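Local coordinates for N-acetylneuraminate lyase (Peptoclostridium difficile, PDB 4WOZ), which belongs to the dihydrodipicolinate synthetase family of lyases and aldolases, with a closed eight-stranded parallel beta/alpha (TIM) barrel followed by additional C-terminal helices, at residues 224-229 with 246-251; 67-72 with 278-283. All blocks are in the same frame, centred on the assembly; numbering follows the deposited sequence.

Contact 1 of 2, residues 224-229 with 246-251; sequences GVRARQ and QHVTND
The helical segments 224-229 and 246-251 approach most closely at R226 and T249, whose CA atoms lie 7.2 Å apart. They join helix 220-235, which follows the last strand of the TIM barrel, to helix 239-259, the first of the additional C-terminal helices. No hydrogen bond crosses between them, and R226 supplies all the significant contact from its side. Its chain leaves with CG beside the backbone N (chi1 -72°) and stays extended from CG to NE, which carries the aliphatic part past T249 and the guanidinium on to V248. The T249 hydroxyl meets R226 by packing alone, with OG1 3.8 Å from R226 CD. Its polar bonds go to V245 O and to the amide ND2 of N223, while N223 OD1 takes R226 NH1; one asparagine thus ties together the two side chains. R226 NH2 is bonded to Y301 O, and the guanidinium also makes a cation-pi contact with F302, so the last two residues of the chain also hold this polar group. V248 crosses the arginine at about a right angle, and its chi1 of 176°, with CG1 anti to the backbone N, directs that methyl at the guanidinium. The approach is oblique, V248 CG1 lying 3.6 Å from R226 NE.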
# COMPACT_ATOMS: atom_id res chain seq x y z
N GLY A 224 -30.44 -6.03 11.04
CA GLY A 224 -31.24 -4.89 10.60
C GLY A 224 -31.89 -4.05 11.69
O GLY A 224 -32.00 -2.82 11.55
N VAL A 225 -32.32 -4.69 12.77
CA VAL A 225 -32.96 -3.96 13.86
C VAL A 225 -31.99 -2.98 14.53
O VAL A 225 -32.31 -1.81 14.67
CB VAL A 225 -33.55 -4.92 14.91
CG1 VAL A 225 -34.15 -4.13 16.07
CG2 VAL A 225 -34.62 -5.79 14.26
N ARG A 226 -30.82 -3.46 14.94
CA ARG A 226 -29.84 -2.58 15.57
C ARG A 226 -29.38 -1.50 14.58
O ARG A 226 -29.20 -0.35 14.95
CB ARG A 226 -28.61 -3.36 16.04
CG ARG A 226 -28.84 -4.24 17.26
CD ARG A 226 -27.51 -4.74 17.81
NE ARG A 226 -27.68 -5.71 18.89
CZ ARG A 226 -27.79 -7.02 18.71
NH1 ARG A 226 -27.76 -7.55 17.50
NH2 ARG A 226 -27.94 -7.81 19.77
N ALA A 227 -29.18 -1.89 13.33
CA ALA A 227 -28.74 -0.93 12.33
C ALA A 227 -29.72 0.24 12.28
O ALA A 227 -29.32 1.40 12.25
CB ALA A 227 -28.63 -1.59 10.96
N ARG A 228 -31.02 -0.09 12.28
CA ARG A 228 -32.05 0.94 12.25
C ARG A 228 -32.01 1.78 13.53
O ARG A 228 -32.18 3.00 13.48
CB ARG A 228 -33.44 0.31 12.08
CG ARG A 228 -34.58 1.33 12.05
CD ARG A 228 -35.90 0.70 11.65
NE ARG A 228 -35.91 0.29 10.24
CZ ARG A 228 -36.08 1.12 9.22
NH1 ARG A 228 -36.25 2.42 9.44
NH2 ARG A 228 -36.06 0.66 7.98
N GLN A 229 -31.79 1.13 14.68
CA GLN A 229 -31.72 1.87 15.94
C GLN A 229 -30.55 2.87 15.89
O GLN A 229 -30.70 4.02 16.31
CB GLN A 229 -31.54 0.92 17.12
CG GLN A 229 -32.64 -0.13 17.25
CD GLN A 229 -32.45 -1.05 18.45
OE1 GLN A 229 -31.36 -1.57 18.69
NE2 GLN A 229 -33.52 -1.26 19.21
N GLN A 246 -23.89 0.73 18.64
CA GLN A 246 -22.78 0.54 17.71
C GLN A 246 -21.71 -0.34 18.36
O GLN A 246 -21.01 -1.07 17.66
CB GLN A 246 -22.16 1.88 17.32
CG GLN A 246 -21.05 1.75 16.28
CD GLN A 246 -21.58 1.49 14.88
OE1 GLN A 246 -22.17 2.37 14.26
NE2 GLN A 246 -21.37 0.27 14.38
N HIS A 247 -21.56 -0.24 19.68
CA HIS A 247 -20.58 -1.04 20.39
C HIS A 247 -20.95 -2.52 20.29
O HIS A 247 -20.10 -3.35 19.97
CB HIS A 247 -20.51 -0.65 21.88
CG HIS A 247 -19.65 0.54 22.15
ND1 HIS A 247 -18.51 0.82 21.43
CD2 HIS A 247 -19.73 1.49 23.11
CE1 HIS A 247 -17.93 1.90 21.93
NE2 HIS A 247 -18.65 2.32 22.95
N VAL A 248 -22.22 -2.84 20.56
CA VAL A 248 -22.67 -4.22 20.47
C VAL A 248 -22.60 -4.68 19.02
O VAL A 248 -22.21 -5.82 18.73
CB VAL A 248 -24.12 -4.37 20.98
CG1 VAL A 248 -24.60 -5.82 20.79
CG2 VAL A 248 -24.19 -3.97 22.46
N THR A 249 -22.97 -3.80 18.10
CA THR A 249 -22.92 -4.14 16.68
C THR A 249 -21.50 -4.50 16.25
O THR A 249 -21.30 -5.46 15.50
CB THR A 249 -23.43 -2.96 15.81
OG1 THR A 249 -24.86 -2.87 15.92
CG2 THR A 249 -23.06 -3.17 14.36
N ASN A 250 -20.52 -3.75 16.72
CA ASN A 250 -19.13 -4.00 16.36
C ASN A 250 -18.56 -5.23 17.07
O ASN A 250 -17.64 -5.85 16.55
CB ASN A 250 -18.29 -2.74 16.62
CG ASN A 250 -18.52 -1.67 15.56
OD1 ASN A 250 -19.47 -1.75 14.79
ND2 ASN A 250 -17.65 -0.67 15.51
N ASP A 251 -19.10 -5.57 18.23
CA ASP A 251 -18.66 -6.78 18.93
C ASP A 251 -19.05 -7.94 18.01
O ASP A 251 -18.28 -8.88 17.81
CB ASP A 251 -19.38 -6.98 20.26
CG ASP A 251 -18.88 -6.06 21.33
OD1 ASP A 251 -17.69 -5.71 21.30
OD2 ASP A 251 -19.68 -5.69 22.22

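Contact 2 of 2, residues 67-72 with 278-283; sequences TDEKKR and YCRQPM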
# COMPACT_ATOMS: atom_id res chain seq x y z
N THR A 67 -23.93 -14.79 -15.64
CA THR A 67 -24.91 -13.77 -15.96
C THR A 67 -26.35 -14.27 -15.83
O THR A 67 -27.23 -13.53 -15.39
CB THR A 67 -24.67 -13.22 -17.38
OG1 THR A 67 -25.54 -12.10 -17.61
CG2 THR A 67 -24.94 -14.29 -18.42
N ASP A 68 -26.60 -15.53 -16.18
CA ASP A 68 -27.95 -16.10 -16.07
C ASP A 68 -28.37 -16.20 -14.60
O ASP A 68 -29.53 -15.99 -14.26
CB ASP A 68 -28.03 -17.49 -16.71
CG ASP A 68 -27.95 -17.44 -18.23
OD1 ASP A 68 -28.72 -16.68 -18.85
OD2 ASP A 68 -27.12 -18.18 -18.81
N GLU A 69 -27.43 -16.55 -13.74
CA GLU A 69 -27.74 -16.67 -12.33
C GLU A 69 -28.10 -15.29 -11.79
O GLU A 69 -29.03 -15.15 -10.99
CB GLU A 69 -26.55 -17.25 -11.57
CG GLU A 69 -26.24 -18.68 -11.97
CD GLU A 69 -25.04 -19.24 -11.25
OE1 GLU A 69 -23.94 -18.66 -11.40
OE2 GLU A 69 -25.19 -20.26 -10.55
N LYS A 70 -27.37 -14.27 -12.24
CA LYS A 70 -27.62 -12.91 -11.80
C LYS A 70 -29.05 -12.52 -12.18
O LYS A 70 -29.76 -11.90 -11.39
CB LYS A 70 -26.63 -11.94 -12.45
CG LYS A 70 -25.20 -12.11 -11.96
CD LYS A 70 -24.25 -11.17 -12.69
CE LYS A 70 -22.81 -11.38 -12.23
NZ LYS A 70 -21.86 -10.49 -12.95
N LYS A 71 -29.46 -12.88 -13.39
CA LYS A 71 -30.80 -12.58 -13.86
C LYS A 71 -31.85 -13.30 -13.02
O LYS A 71 -32.85 -12.70 -12.63
CB LYS A 71 -30.94 -12.96 -15.34
CG LYS A 71 -30.22 -12.02 -16.29
CD LYS A 71 -30.35 -12.48 -17.74
CE LYS A 71 -29.78 -11.44 -18.70
NZ LYS A 71 -29.92 -11.84 -20.13
N ARG A 72 -31.64 -14.59 -12.74
CA ARG A 72 -32.62 -15.31 -11.94
C ARG A 72 -32.75 -14.68 -10.56
O ARG A 72 -33.85 -14.60 -10.02
CB ARG A 72 -32.26 -16.80 -11.77
CG ARG A 72 -33.23 -17.48 -10.80
CD ARG A 72 -33.46 -18.95 -11.05
NE ARG A 72 -32.49 -19.82 -10.39
CZ ARG A 72 -32.76 -21.08 -10.03
NH1 ARG A 72 -33.96 -21.59 -10.27
NH2 ARG A 72 -31.82 -21.81 -9.44
N TYR A 278 -24.91 -22.54 1.87
CA TYR A 278 -23.47 -22.44 1.69
C TYR A 278 -23.02 -21.25 0.86
O TYR A 278 -23.80 -20.64 0.13
CB TYR A 278 -22.95 -23.70 0.99
CG TYR A 278 -23.16 -24.99 1.74
CD1 TYR A 278 -22.24 -25.42 2.70
CD2 TYR A 278 -24.26 -25.80 1.47
CE1 TYR A 278 -22.42 -26.62 3.37
CE2 TYR A 278 -24.45 -27.00 2.14
CZ TYR A 278 -23.52 -27.41 3.08
OH TYR A 278 -23.69 -28.60 3.75
N CYS A 279 -21.73 -20.93 0.97
CA CYS A 279 -21.12 -19.87 0.19
C CYS A 279 -20.58 -20.63 -1.01
O CYS A 279 -20.34 -21.83 -0.92
CB CYS A 279 -19.95 -19.23 0.94
SG CYS A 279 -20.38 -18.42 2.48
N ARG A 280 -20.40 -19.95 -2.13
CA ARG A 280 -19.88 -20.64 -3.30
C ARG A 280 -18.36 -20.77 -3.26
O ARG A 280 -17.65 -19.84 -2.85
CB ARG A 280 -20.29 -19.91 -4.58
CG ARG A 280 -19.68 -20.53 -5.82
CD ARG A 280 -20.33 -20.03 -7.09
NE ARG A 280 -21.69 -20.52 -7.22
CZ ARG A 280 -22.39 -20.45 -8.34
NH1 ARG A 280 -21.86 -19.90 -9.42
NH2 ARG A 280 -23.63 -20.92 -8.38
N GLN A 281 -17.86 -21.94 -3.65
CA GLN A 281 -16.42 -22.19 -3.68
C GLN A 281 -15.80 -21.16 -4.63
O GLN A 281 -16.47 -20.69 -5.55
CB GLN A 281 -16.13 -23.61 -4.18
CG GLN A 281 -16.48 -24.73 -3.20
CD GLN A 281 -15.63 -24.69 -1.95
OE1 GLN A 281 -14.53 -24.13 -1.95
NE2 GLN A 281 -16.12 -25.29 -0.87
N PRO A 282 -14.52 -20.83 -4.45
CA PRO A 282 -13.59 -21.34 -3.42
C PRO A 282 -13.76 -20.81 -1.99
O PRO A 282 -12.85 -20.96 -1.18
CB PRO A 282 -12.23 -21.00 -4.01
CG PRO A 282 -12.49 -19.70 -4.68
CD PRO A 282 -13.80 -19.95 -5.39
N MET A 283 -14.89 -20.18 -1.69
CA MET A 283 -15.11 -19.73 -0.32
C MET A 283 -15.33 -21.03 0.44
O MET A 283 -16.17 -21.84 0.06
CB MET A 283 -16.34 -18.82 -0.21
CG MET A 283 -16.05 -17.36 -0.58
SD MET A 283 -17.40 -16.24 -0.21
CE MET A 283 -17.36 -15.16 -1.63
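E69 and R280 form an end-on, two-pronged salt bridge that spans a wide backbone gap, their CA atoms being 12.6 Å apart. R280 NH2 donates to E69 OE2 at 2.8 Å with an N-H...O angle of 163°. The second bond, from R280 NH1 to E69 OE1, is longer at 3.1 Å and more bent at 145°. OE2 lies in the guanidinium plane, whereas OE1 is tilted from it and receives NH1 on its syn lone pair; the carboxylate and guanidinium planes are 36° apart. The E69 chain is extended beyond CG, and that of R280 bends at chi3 to present its two terminal nitrogens. Each group has further partners. E69 OE1 also accepts S66 N, from the residue just before helix 67-81, and OE2 has a long, weak ion pair with K97 of a neighbouring subunit. R280 NH2 also donates to G30 O and NH1 weakly to M64 O, while the R280 backbone N is bonded to E61 OE1. Helix 67-81 is the helix of the TIM barrel that follows strand 52-55 and packs beside helix 96-109; the salt bridge ties its first turn to the loop between helices 261-271 and 288-301.

Contacts 1 and 2 are separate, with centres 28 Å apart and nearest atoms about 18 Å apart. They differ in span: contact 1 joins consecutive helices with 16 residues between its segments, whereas contact 2 brings together segments separated by 205 residues. Both attach the C-terminal part of the chain to the barrel, contact 1 at its last helix and contact 2 at the helix after its second strand. Each also adjoins a different neighbouring subunit of the four-chain assembly: D251 pairs with R186 of one, while R280 packs on N95 of another. The bound 2-(acetylamino)-2-deoxy-D-mannose lies about 12 Å from the side chain of T249 in contact 1.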